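Local atomic coordinates of glycerol dehydrogenase (Schizosaccharomyces pombe, PDB entry 1TA9), a protein that catalyses the NAD-dependent oxidation of glycerol to dihydroxyacetone at a zinc-containing active site, a reaction used in glycerol assimilation. Residues 228-233 with 296-301; 269-274 with 292-297; 265-270 with 300-305; 176-181 with 223-228; 184-189 with 304-309. All coordinates share one frame; numbering follows the deposited sequence.

Contact 1. Residues 228-233 with 296-301. With K (potassium ion), chain J; ZN (zinc ion), chain I.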
# COMPACT_ATOMS: atom_id res chain seq x y z
N SER B 228 -11.53 -31.70 -14.84
CA SER B 228 -11.42 -32.64 -13.73
C SER B 228 -10.01 -32.54 -13.17
O SER B 228 -9.80 -32.58 -11.96
CB SER B 228 -11.70 -34.06 -14.22
OG SER B 228 -11.46 -34.98 -13.17
N GLY B 229 -9.02 -32.42 -14.06
CA GLY B 229 -7.65 -32.30 -13.62
C GLY B 229 -7.41 -31.00 -12.88
O GLY B 229 -6.55 -30.93 -12.00
N ILE B 230 -8.14 -29.95 -13.24
CA ILE B 230 -8.00 -28.66 -12.56
C ILE B 230 -8.57 -28.83 -11.15
O ILE B 230 -8.02 -28.31 -10.18
CB ILE B 230 -8.78 -27.55 -13.32
CG1 ILE B 230 -8.04 -27.23 -14.63
CG2 ILE B 230 -8.94 -26.31 -12.45
CD1 ILE B 230 -8.81 -26.30 -15.56
N GLY B 231 -9.67 -29.57 -11.06
CA GLY B 231 -10.28 -29.80 -9.76
C GLY B 231 -9.34 -30.55 -8.85
O GLY B 231 -9.24 -30.25 -7.65
N ASP B 232 -8.62 -31.52 -9.40
CA ASP B 232 -7.68 -32.29 -8.62
C ASP B 232 -6.49 -31.39 -8.26
O ASP B 232 -6.02 -31.39 -7.12
CB ASP B 232 -7.19 -33.50 -9.42
CG ASP B 232 -6.62 -34.59 -8.54
OD1 ASP B 232 -5.94 -35.50 -9.06
OD2 ASP B 232 -6.88 -34.55 -7.32
N ALA B 233 -6.02 -30.60 -9.23
CA ALA B 233 -4.89 -29.71 -8.99
C ALA B 233 -5.19 -28.65 -7.93
O ALA B 233 -4.31 -28.25 -7.17
CB ALA B 233 -4.46 -29.06 -10.31
N GLU B 296 0.91 -28.79 -17.42
CA GLU B 296 2.03 -28.97 -16.50
C GLU B 296 1.55 -28.87 -15.05
O GLU B 296 1.97 -29.64 -14.20
CB GLU B 296 3.14 -27.92 -16.74
CG GLU B 296 4.37 -28.21 -15.86
CD GLU B 296 5.35 -27.06 -15.75
OE1 GLU B 296 6.07 -27.02 -14.72
OE2 GLU B 296 5.43 -26.21 -16.67
N ALA B 297 0.66 -27.92 -14.77
CA ALA B 297 0.15 -27.75 -13.42
C ALA B 297 -0.65 -28.97 -12.97
O ALA B 297 -0.51 -29.44 -11.83
CB ALA B 297 -0.73 -26.50 -13.34
N ASN B 298 -1.48 -29.49 -13.86
CA ASN B 298 -2.31 -30.65 -13.56
C ASN B 298 -1.52 -31.94 -13.38
O ASN B 298 -1.93 -32.83 -12.64
CB ASN B 298 -3.33 -30.88 -14.68
CG ASN B 298 -4.49 -29.91 -14.64
OD1 ASN B 298 -4.49 -28.96 -13.86
ND2 ASN B 298 -5.49 -30.15 -15.48
N THR B 299 -0.38 -32.03 -14.06
CA THR B 299 0.42 -33.24 -14.03
C THR B 299 1.69 -33.16 -13.18
O THR B 299 1.78 -33.81 -12.14
CB THR B 299 0.80 -33.66 -15.46
OG1 THR B 299 -0.32 -33.44 -16.33
CG2 THR B 299 1.17 -35.14 -15.51
N LEU B 300 2.66 -32.37 -13.62
CA LEU B 300 3.91 -32.25 -12.89
C LEU B 300 3.80 -31.52 -11.55
O LEU B 300 4.17 -32.07 -10.51
CB LEU B 300 4.97 -31.55 -13.76
CG LEU B 300 6.35 -31.33 -13.14
CD1 LEU B 300 7.03 -32.67 -12.87
CD2 LEU B 300 7.20 -30.49 -14.08
N MET B 301 3.30 -30.29 -11.58
CA MET B 301 3.20 -29.51 -10.34
C MET B 301 2.28 -30.14 -9.30
O MET B 301 2.67 -30.33 -8.14
CB MET B 301 2.72 -28.09 -10.66
CG MET B 301 3.68 -27.30 -11.54
SD MET B 301 3.01 -25.66 -11.86
CE MET B 301 3.00 -25.61 -13.68
K K J . -4.30 -33.18 -5.81
ZN ZN I . -6.42 -36.65 -6.74
O HOH W 1 -4.63 -32.84 -11.72
O HOH W 2 -3.80 -32.92 -3.29

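Contact 2. Residues 269-274 with 292-297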
# COMPACT_ATOMS: atom_id res chain seq x y z
N ASP B 269 -0.59 -20.97 -8.26
CA ASP B 269 -0.37 -19.76 -9.05
C ASP B 269 -0.67 -19.94 -10.53
O ASP B 269 -1.25 -19.05 -11.16
CB ASP B 269 1.07 -19.29 -8.90
CG ASP B 269 1.35 -18.69 -7.54
OD1 ASP B 269 2.51 -18.28 -7.30
OD2 ASP B 269 0.43 -18.62 -6.70
N THR B 270 -0.27 -21.07 -11.09
CA THR B 270 -0.49 -21.34 -12.51
C THR B 270 -1.97 -21.48 -12.83
O THR B 270 -2.46 -20.98 -13.85
CB THR B 270 0.26 -22.61 -12.93
OG1 THR B 270 1.66 -22.43 -12.69
CG2 THR B 270 0.05 -22.90 -14.42
N LEU B 271 -2.71 -22.15 -11.95
CA LEU B 271 -4.14 -22.33 -12.17
C LEU B 271 -4.84 -20.97 -12.12
O LEU B 271 -5.71 -20.68 -12.95
CB LEU B 271 -4.73 -23.25 -11.12
CG LEU B 271 -4.25 -24.71 -11.14
CD1 LEU B 271 -4.89 -25.45 -9.98
CD2 LEU B 271 -4.61 -25.37 -12.48
N GLU B 272 -4.46 -20.14 -11.15
CA GLU B 272 -5.06 -18.82 -11.02
C GLU B 272 -4.87 -17.98 -12.27
O GLU B 272 -5.78 -17.28 -12.71
CB GLU B 272 -4.47 -18.10 -9.81
CG GLU B 272 -5.08 -18.54 -8.48
CD GLU B 272 -4.52 -17.78 -7.29
OE1 GLU B 272 -4.31 -16.55 -7.39
OE2 GLU B 272 -4.30 -18.42 -6.24
N LYS B 273 -3.68 -18.06 -12.86
CA LYS B 273 -3.39 -17.28 -14.06
C LYS B 273 -3.92 -17.88 -15.35
O LYS B 273 -4.44 -17.16 -16.20
CB LYS B 273 -1.87 -17.11 -14.22
CG LYS B 273 -1.18 -16.26 -13.18
CD LYS B 273 0.33 -16.25 -13.45
CE LYS B 273 1.09 -15.40 -12.44
NZ LYS B 273 2.55 -15.44 -12.73
N TYR B 274 -3.82 -19.20 -15.49
CA TYR B 274 -4.19 -19.85 -16.73
C TYR B 274 -5.31 -20.89 -16.81
O TYR B 274 -5.62 -21.36 -17.90
CB TYR B 274 -2.92 -20.49 -17.31
CG TYR B 274 -1.77 -19.51 -17.46
CD1 TYR B 274 -1.78 -18.55 -18.46
CD2 TYR B 274 -0.70 -19.53 -16.57
CE1 TYR B 274 -0.75 -17.63 -18.59
CE2 TYR B 274 0.35 -18.60 -16.68
CZ TYR B 274 0.31 -17.66 -17.69
OH TYR B 274 1.33 -16.74 -17.84
N GLU B 292 -0.82 -25.42 -22.31
CA GLU B 292 0.34 -26.23 -21.92
C GLU B 292 0.72 -25.97 -20.46
O GLU B 292 1.18 -26.89 -19.76
CB GLU B 292 1.53 -25.91 -22.83
CG GLU B 292 1.30 -26.26 -24.30
CD GLU B 292 2.01 -27.54 -24.73
OE1 GLU B 292 1.79 -27.98 -25.88
OE2 GLU B 292 2.80 -28.10 -23.94
N ASN B 293 0.55 -24.74 -19.99
CA ASN B 293 0.90 -24.42 -18.60
C ASN B 293 0.03 -25.21 -17.63
O ASN B 293 0.52 -25.72 -16.61
CB ASN B 293 0.71 -22.93 -18.31
CG ASN B 293 1.74 -22.07 -19.01
OD1 ASN B 293 2.81 -22.54 -19.40
ND2 ASN B 293 1.42 -20.78 -19.16
N VAL B 294 -1.25 -25.31 -17.94
CA VAL B 294 -2.18 -26.03 -17.08
C VAL B 294 -1.95 -27.54 -17.17
O VAL B 294 -2.18 -28.26 -16.20
CB VAL B 294 -3.64 -25.66 -17.43
CG1 VAL B 294 -4.61 -26.50 -16.59
CG2 VAL B 294 -3.85 -24.18 -17.15
N VAL B 295 -1.50 -28.02 -18.32
CA VAL B 295 -1.21 -29.45 -18.43
C VAL B 295 -0.06 -29.71 -17.46
O VAL B 295 -0.05 -30.71 -16.74
CB VAL B 295 -0.80 -29.85 -19.87
CG1 VAL B 295 -0.23 -31.27 -19.87
CG2 VAL B 295 -2.01 -29.79 -20.79
N GLU B 296 0.91 -28.79 -17.42
CA GLU B 296 2.03 -28.97 -16.50
C GLU B 296 1.55 -28.87 -15.05
O GLU B 296 1.97 -29.64 -14.20
CB GLU B 296 3.14 -27.92 -16.74
CG GLU B 296 4.37 -28.21 -15.86
CD GLU B 296 5.35 -27.06 -15.75
OE1 GLU B 296 6.07 -27.02 -14.72
OE2 GLU B 296 5.43 -26.21 -16.67
N ALA B 297 0.66 -27.92 -14.77
CA ALA B 297 0.15 -27.75 -13.42
C ALA B 297 -0.65 -28.97 -12.97
O ALA B 297 -0.51 -29.44 -11.83
CB ALA B 297 -0.73 -26.50 -13.34

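Contact 3. Residues 265-270 with 300-305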
# COMPACT_ATOMS: atom_id res chain seq x y z
N ARG B 265 2.87 -24.38 -4.60
CA ARG B 265 2.53 -22.97 -4.82
C ARG B 265 2.51 -22.70 -6.33
O ARG B 265 1.66 -21.96 -6.82
CB ARG B 265 3.56 -22.06 -4.15
CG ARG B 265 3.25 -20.58 -4.31
CD ARG B 265 2.10 -20.14 -3.42
NE ARG B 265 1.44 -18.94 -3.93
CZ ARG B 265 0.51 -18.26 -3.26
NH1 ARG B 265 0.14 -18.65 -2.05
NH2 ARG B 265 -0.06 -17.20 -3.82
N ALA B 266 3.46 -23.29 -7.05
CA ALA B 266 3.54 -23.12 -8.49
C ALA B 266 2.23 -23.59 -9.11
O ALA B 266 1.71 -22.97 -10.04
CB ALA B 266 4.72 -23.92 -9.05
N CYS B 267 1.71 -24.69 -8.58
CA CYS B 267 0.45 -25.25 -9.06
C CYS B 267 -0.67 -24.22 -8.86
O CYS B 267 -1.37 -23.85 -9.81
CB CYS B 267 0.13 -26.53 -8.29
SG CYS B 267 -1.34 -27.39 -8.86
N LYS B 268 -0.84 -23.77 -7.62
CA LYS B 268 -1.87 -22.79 -7.28
C LYS B 268 -1.79 -21.54 -8.16
O LYS B 268 -2.78 -21.10 -8.74
CB LYS B 268 -1.73 -22.38 -5.81
CG LYS B 268 -2.69 -21.30 -5.34
CD LYS B 268 -2.39 -20.90 -3.90
CE LYS B 268 -3.43 -19.96 -3.31
NZ LYS B 268 -3.44 -18.64 -4.00
N ASP B 269 -0.59 -20.97 -8.26
CA ASP B 269 -0.37 -19.76 -9.05
C ASP B 269 -0.67 -19.94 -10.53
O ASP B 269 -1.25 -19.05 -11.16
CB ASP B 269 1.07 -19.29 -8.90
CG ASP B 269 1.35 -18.69 -7.54
OD1 ASP B 269 2.51 -18.28 -7.30
OD2 ASP B 269 0.43 -18.62 -6.70
N THR B 270 -0.27 -21.07 -11.09
CA THR B 270 -0.49 -21.34 -12.51
C THR B 270 -1.97 -21.48 -12.83
O THR B 270 -2.46 -20.98 -13.85
CB THR B 270 0.26 -22.61 -12.93
OG1 THR B 270 1.66 -22.43 -12.69
CG2 THR B 270 0.05 -22.90 -14.42
N LEU B 300 2.66 -32.37 -13.62
CA LEU B 300 3.91 -32.25 -12.89
C LEU B 300 3.80 -31.52 -11.55
O LEU B 300 4.17 -32.07 -10.51
CB LEU B 300 4.97 -31.55 -13.76
CG LEU B 300 6.35 -31.33 -13.14
CD1 LEU B 300 7.03 -32.67 -12.87
CD2 LEU B 300 7.20 -30.49 -14.08
N MET B 301 3.30 -30.29 -11.58
CA MET B 301 3.20 -29.51 -10.34
C MET B 301 2.28 -30.14 -9.30
O MET B 301 2.67 -30.33 -8.14
CB MET B 301 2.72 -28.09 -10.66
CG MET B 301 3.68 -27.30 -11.54
SD MET B 301 3.01 -25.66 -11.86
CE MET B 301 3.00 -25.61 -13.68
N SER B 302 1.06 -30.47 -9.70
CA SER B 302 0.14 -31.08 -8.75
C SER B 302 0.71 -32.41 -8.25
O SER B 302 0.61 -32.72 -7.06
CB SER B 302 -1.22 -31.28 -9.41
OG SER B 302 -2.17 -31.65 -8.44
N GLY B 303 1.33 -33.16 -9.15
CA GLY B 303 1.91 -34.44 -8.78
C GLY B 303 3.02 -34.34 -7.76
O GLY B 303 2.95 -34.96 -6.70
N LEU B 304 4.06 -33.56 -8.06
CA LEU B 304 5.17 -33.40 -7.13
C LEU B 304 4.73 -32.63 -5.89
O LEU B 304 5.24 -32.86 -4.79
CB LEU B 304 6.33 -32.66 -7.79
CG LEU B 304 7.05 -33.35 -8.95
CD1 LEU B 304 8.10 -32.40 -9.51
CD2 LEU B 304 7.68 -34.64 -8.46
N GLY B 305 3.79 -31.71 -6.08
CA GLY B 305 3.29 -30.89 -4.99
C GLY B 305 2.54 -31.67 -3.93
O GLY B 305 2.64 -31.37 -2.75

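Contact 4. Residues 176-181 with 223-228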
# COMPACT_ATOMS: atom_id res chain seq x y z
N PRO B 176 0.07 -40.29 -19.89
CA PRO B 176 -1.34 -39.94 -19.74
C PRO B 176 -1.91 -39.40 -21.05
O PRO B 176 -1.24 -38.64 -21.76
CB PRO B 176 -1.32 -38.90 -18.62
CG PRO B 176 0.01 -38.25 -18.79
CD PRO B 176 0.93 -39.42 -19.07
N THR B 177 -3.14 -39.79 -21.38
CA THR B 177 -3.77 -39.33 -22.61
C THR B 177 -4.81 -38.24 -22.36
O THR B 177 -5.46 -37.75 -23.28
CB THR B 177 -4.42 -40.51 -23.36
OG1 THR B 177 -5.28 -41.23 -22.48
CG2 THR B 177 -3.33 -41.45 -23.87
N THR B 178 -4.95 -37.86 -21.09
CA THR B 178 -5.84 -36.79 -20.67
C THR B 178 -5.14 -36.19 -19.46
O THR B 178 -4.28 -36.83 -18.86
CB THR B 178 -7.23 -37.29 -20.24
OG1 THR B 178 -7.09 -38.22 -19.17
CG2 THR B 178 -7.96 -37.94 -21.40
N ALA B 179 -5.50 -34.97 -19.10
CA ALA B 179 -4.89 -34.33 -17.94
C ALA B 179 -5.98 -34.18 -16.89
O ALA B 179 -6.28 -33.06 -16.46
CB ALA B 179 -4.32 -32.97 -18.33
N SER B 180 -6.56 -35.30 -16.47
CA SER B 180 -7.67 -35.29 -15.52
C SER B 180 -7.37 -35.54 -14.04
O SER B 180 -8.27 -35.45 -13.21
CB SER B 180 -8.75 -36.27 -15.98
OG SER B 180 -8.23 -37.58 -16.08
N SER B 181 -6.12 -35.87 -13.72
CA SER B 181 -5.72 -36.12 -12.34
C SER B 181 -4.21 -36.02 -12.27
O SER B 181 -3.54 -35.95 -13.31
CB SER B 181 -6.16 -37.51 -11.87
OG SER B 181 -5.23 -38.50 -12.28
N VAL B 223 -13.02 -31.32 -23.06
CA VAL B 223 -12.57 -30.41 -22.02
C VAL B 223 -13.01 -30.79 -20.60
O VAL B 223 -12.44 -30.32 -19.61
CB VAL B 223 -12.99 -28.95 -22.34
CG1 VAL B 223 -14.49 -28.80 -22.25
CG2 VAL B 223 -12.26 -27.98 -21.42
N ARG B 224 -14.02 -31.65 -20.47
CA ARG B 224 -14.46 -32.07 -19.14
C ARG B 224 -13.27 -32.74 -18.43
O ARG B 224 -13.11 -32.61 -17.22
CB ARG B 224 -15.63 -33.06 -19.24
CG ARG B 224 -16.13 -33.54 -17.89
CD ARG B 224 -17.12 -34.70 -17.99
NE ARG B 224 -17.49 -35.19 -16.65
CZ ARG B 224 -18.15 -36.31 -16.41
NH1 ARG B 224 -18.52 -37.10 -17.41
NH2 ARG B 224 -18.42 -36.66 -15.16
N PHE B 225 -12.43 -33.44 -19.19
CA PHE B 225 -11.27 -34.12 -18.62
C PHE B 225 -10.26 -33.13 -18.02
O PHE B 225 -9.76 -33.34 -16.91
CB PHE B 225 -10.57 -34.97 -19.68
CG PHE B 225 -11.29 -36.24 -20.02
CD1 PHE B 225 -11.22 -37.34 -19.16
CD2 PHE B 225 -12.06 -36.34 -21.17
CE1 PHE B 225 -11.91 -38.52 -19.45
CE2 PHE B 225 -12.75 -37.51 -21.47
CZ PHE B 225 -12.68 -38.60 -20.61
N LEU B 226 -9.96 -32.07 -18.76
CA LEU B 226 -9.01 -31.06 -18.28
C LEU B 226 -9.55 -30.41 -17.01
O LEU B 226 -8.80 -30.19 -16.06
CB LEU B 226 -8.80 -29.97 -19.35
CG LEU B 226 -7.86 -28.82 -18.94
CD1 LEU B 226 -6.43 -29.34 -18.86
CD2 LEU B 226 -7.94 -27.69 -19.95
N ILE B 227 -10.85 -30.12 -17.01
CA ILE B 227 -11.48 -29.49 -15.86
C ILE B 227 -11.39 -30.40 -14.64
O ILE B 227 -11.20 -29.92 -13.52
CB ILE B 227 -12.95 -29.15 -16.18
CG1 ILE B 227 -12.98 -28.03 -17.23
CG2 ILE B 227 -13.68 -28.71 -14.91
CD1 ILE B 227 -14.35 -27.72 -17.81
N SER B 228 -11.53 -31.70 -14.84
CA SER B 228 -11.42 -32.64 -13.73
C SER B 228 -10.01 -32.54 -13.17
O SER B 228 -9.80 -32.58 -11.96
CB SER B 228 -11.70 -34.06 -14.22
OG SER B 228 -11.46 -34.98 -13.17
O HOH W 3 -10.22 -37.04 -12.70

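Contact 5. Residues 184-189 with 304-309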
# COMPACT_ATOMS: atom_id res chain seq x y z
N ALA B 184 -0.39 -39.59 -12.57
CA ALA B 184 0.72 -39.95 -13.45
C ALA B 184 2.11 -40.04 -12.81
O ALA B 184 2.78 -41.07 -12.91
CB ALA B 184 0.76 -38.99 -14.65
N THR B 185 2.54 -38.98 -12.15
CA THR B 185 3.88 -38.95 -11.56
C THR B 185 4.07 -39.64 -10.22
O THR B 185 5.21 -39.83 -9.79
CB THR B 185 4.35 -37.50 -11.34
OG1 THR B 185 3.60 -36.94 -10.24
CG2 THR B 185 4.12 -36.66 -12.59
N SER B 186 2.98 -40.04 -9.57
CA SER B 186 3.09 -40.62 -8.23
C SER B 186 3.52 -42.07 -8.09
O SER B 186 3.41 -42.88 -9.01
CB SER B 186 1.77 -40.44 -7.48
OG SER B 186 0.79 -41.35 -7.94
N SER B 187 4.01 -42.37 -6.89
CA SER B 187 4.47 -43.70 -6.53
C SER B 187 3.31 -44.45 -5.88
O SER B 187 3.50 -45.53 -5.32
CB SER B 187 5.61 -43.60 -5.51
OG SER B 187 6.61 -42.71 -5.95
N LEU B 188 2.13 -43.85 -5.94
CA LEU B 188 0.94 -44.45 -5.34
C LEU B 188 0.08 -45.20 -6.34
O LEU B 188 0.22 -45.05 -7.55
CB LEU B 188 0.07 -43.38 -4.68
CG LEU B 188 0.66 -42.25 -3.85
CD1 LEU B 188 -0.47 -41.56 -3.10
CD2 LEU B 188 1.69 -42.77 -2.88
N SER B 189 -0.84 -45.99 -5.80
CA SER B 189 -1.79 -46.75 -6.59
C SER B 189 -3.04 -46.90 -5.75
O SER B 189 -3.03 -47.57 -4.71
CB SER B 189 -1.23 -48.12 -6.96
OG SER B 189 -0.33 -48.00 -8.05
N LEU B 304 4.06 -33.56 -8.06
CA LEU B 304 5.17 -33.40 -7.13
C LEU B 304 4.73 -32.63 -5.89
O LEU B 304 5.24 -32.86 -4.79
CB LEU B 304 6.33 -32.66 -7.79
CG LEU B 304 7.05 -33.35 -8.95
CD1 LEU B 304 8.10 -32.40 -9.51
CD2 LEU B 304 7.68 -34.64 -8.46
N GLY B 305 3.79 -31.71 -6.08
CA GLY B 305 3.29 -30.89 -4.99
C GLY B 305 2.54 -31.67 -3.93
O GLY B 305 2.64 -31.37 -2.75
N PHE B 306 1.77 -32.68 -4.35
CA PHE B 306 1.02 -33.47 -3.39
C PHE B 306 1.85 -34.59 -2.77
O PHE B 306 1.81 -34.79 -1.56
CB PHE B 306 -0.26 -34.02 -4.04
CG PHE B 306 -0.17 -35.46 -4.50
CD1 PHE B 306 -0.21 -36.50 -3.58
CD2 PHE B 306 -0.05 -35.76 -5.85
CE1 PHE B 306 -0.15 -37.83 -4.00
CE2 PHE B 306 0.01 -37.09 -6.28
CZ PHE B 306 -0.03 -38.12 -5.35
N GLU B 307 2.64 -35.29 -3.58
CA GLU B 307 3.43 -36.40 -3.04
C GLU B 307 4.54 -35.94 -2.09
O GLU B 307 4.86 -36.63 -1.12
CB GLU B 307 4.02 -37.24 -4.18
CG GLU B 307 4.66 -38.54 -3.70
CD GLU B 307 5.04 -39.49 -4.82
OE1 GLU B 307 5.49 -40.61 -4.52
OE2 GLU B 307 4.90 -39.12 -6.01
N ASN B 308 5.13 -34.78 -2.37
CA ASN B 308 6.18 -34.26 -1.52
C ASN B 308 5.62 -33.47 -0.36
O ASN B 308 6.34 -33.11 0.58
CB ASN B 308 7.15 -33.44 -2.35
CG ASN B 308 8.04 -34.32 -3.20
OD1 ASN B 308 8.86 -35.07 -2.67
ND2 ASN B 308 7.86 -34.26 -4.52
N GLY B 309 4.32 -33.21 -0.45
CA GLY B 309 3.62 -32.52 0.61
C GLY B 309 2.77 -33.63 1.20
O GLY B 309 3.28 -34.50 1.92
O HOH W 4 4.00 -37.37 -7.64

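Contact 1. Residues 228-233 with 296-301
N298 lays its carboxamide over the backbone of G229 and I230, with N298 ND2 3.3 Å from the carbonyl carbon G229 C. Its CG stands anti to its own carbonyl carbon (chi1 -76°), which swings the amide out of helix 289-307 and against helix 223-245. Glycine suits position 229 because a CB there would run into ND2. At the other tip of the amide, OD1 lies 3.6 Å from the methyl CB of A233, a side chain short enough to let the backbones close in. The two helices, neighbours in the helical C-terminal domain of this iron-containing alcohol dehydrogenase family member, cross at 52°. Between them a water donates to both G229 O (2.7 Å) and N298 O (2.9 Å). ND2 is held from outside, by A179 O and weakly by L226 O; an alanine here removes the amide over G229 and both of these bonds, and would probably loosen the hold on the loop that carries A179. One residue before A233, on the same helix, D232 reaches the metals: OD2 binds zinc at 2.2 Å, and D232 O coordinates potassium at 2.8 Å. H315 and H333 share the zinc with it.

Contact 2. Residues 269-274 with 292-297
The branched side chain of T270 is the central bump. Its methyl CG2 drops into a hollow on helix 289-307 floored by the carbonyl oxygen N293 O, 3.6 Å away, and bordered by N293 CB and by A297 CB, the last 3.8 Å from CG2. A297 is small enough to form the low side of this hollow, and its methyl also receives L271, whose CD2 comes in from beside T270 to 4.1 Å from A297 CB. L271 CD2 then faces V294 CG1 at a looser 4.3 Å. The segments belong to a helical hairpin, since helix 258-284 and helix 289-307 follow each other in the chain and run nearly antiparallel, at 152°, with axes 9.3 Å apart. One turn further along, Y274 and N293 close the row. The amide nitrogen N293 ND2 sits 3.4 Å above the tyrosine ring plane, over its centre, while K273 CB covers the opposite face nearer the rim. Ring and amide planes are 63° apart, so the amide meets the ring obliquely. V294 fills the dip at the base of that tyrosine: its CG2 touches Y274 CB at 3.8 Å and presses on the carbonyl oxygen Y274 O at 3.4 Å, a place for a branched residue whose other methyl can face L271. The polar tips have partners in other chains: D349 of a third subunit takes bonds from both Y274 OH and N293 ND2, and R64 of a second subunit donates to N293 OD1.

Contact 3. Residues 265-270 with 300-305
M301 starts with CG anti to its carbonyl carbon (chi1 -63°), runs extended through chi2 and then bends at chi3 (-124°), so that sulfur and methyl end up along the flank of helix 258-284. C267 answers with SG anti to its backbone N, which carries the sulfur toward S302. This is the close-packed part of the antiparallel helical hairpin made by helices 258-284 and 289-307, whose axes come here to 8.4 Å. Such nearness calls for small residues, and A266 and C267 supply them: C267 CB meets M301 CB at 3.8 Å, and A266 CB touches M301 SD at 3.7 Å. The flexible, unbranched methionine lies along the helix, placing M301 SD 3.5 Å from the carbonyl oxygen A266 O and crossing T270 at about a right angle. One residue after M301, S302 CB meets C267 SG at 3.9 Å. The hydroxyl of S302 turns to other partners, bonding D182, which is a potassium ligand, and T236, so that the packing of the hairpin borders the metal site. I258 of a second subunit also packs on both M301 and T270. M301 CE ends 3.6 Å from T270 OG1, and that hydroxyl donates to A266 O at 2.7 Å from above the carbonyl plane, sharing the oxygen with T270 N.

Contact 4. Residues 176-181 with 223-228
The aromatic interaction is a CH-pi contact: the methyl T178 CG2 stands over one face of the F225 ring, 4.2 Å from its centroid and 21° off the ring normal. F225 CG lies anti to its carbonyl carbon (chi1 -75°), which turns the ring to T178. S180 CB comes instead to the edge of the same ring, so the phenylalanine is touched in two directions by the loop 176-181. Apolar contact continues with A179 CB against L226 CD1 at 4.2 Å, where a methyl is enough to meet the leucine without holding the loop off the helix. A serine in place of F225 would probably leave the T178 methyl without its aromatic platform and loosen the loop against the helix. Among the polar contacts, S180 CA approaches the carbonyl oxygen F225 O at 3.2 Å in a CA-H...O contact. A water donates to S180 O at 2.6 Å and also bonds S228 OG, at a short 2.4 Å; the small serine hydroxyl fits beside the loop and has G334 N as a further partner. Within the loop, T178 OG1 and S180 OG make a weak hydrogen bond. Residues 177-180 follow strand 172-176 of the parallel sheet and probably bind NAD, while the helix continues to the zinc ligand D232; the arrangement thus joins coenzyme loop and metal-bearing helix at the interdomain cleft characteristic of iron-containing alcohol dehydrogenases.

Contact 5. Residues 184-189 with 304-309
E307 OE2 is gripped by two bonds: a water that also bonds T185 OG1 donates to it at 2.6 Å, and N207 ND2 donates too. E307 OE1 takes two more from S187: the hydroxyl S187 OG donates at 2.8 Å, although its modelled place is less certain, and the backbone S187 N adds a weak bond at 3.3 Å. The glutamate gets there by an extended chain, with CG anti to its backbone N. This buried carboxylate is supplied with donors at both oxygens, which would be expected to support its ionised form. E307 OE2 also lies 3.2 Å from S186 CA, where a small residue lets the acid come close. Beside it, F306 and L188 meet tip to tip: L188 CD1 reaches the ring edge in its plane, 3.9 Å from F306 CE1. S186 CB comes obliquely to 3.6 Å from F306 CZ, and E307 CB covers one ring face. F306 also lies close to a bound glycerol and the potassium, and S186 and L188 probably bind NAD. The contact sets the C-terminal end of helix 289-307 against the loop leading into strand 188-192, with strand 64-67 touching E307 and T240 of helix 223-245 bonding G305 O.

Overall arrangement
Contacts 1, 2, 3 and 5 all use helix 289-307, which runs past the hairpin partner 258-284 (contacts 2 and 3), helix 223-245 (contact 1) and the loop before strand 188-192 (contact 5). These four are buried; contact 4 is partly buried. Contacts 2 and 3 are mainly methyl, sulfur and ring packing near the subunit interfaces, contact 2 touching two neighbouring subunits and contact 3 one. Nearer the cleft the chemistry turns polar: waters bridge contacts 1, 4 and 5, and contact 1 carries a ligand of both metals. Contacts 1 and 4 share helix 223-245 and are joined by N298, while contacts 4 and 5 hold parts of one connection, between strands 172-176 and 188-192, that probably binds NAD.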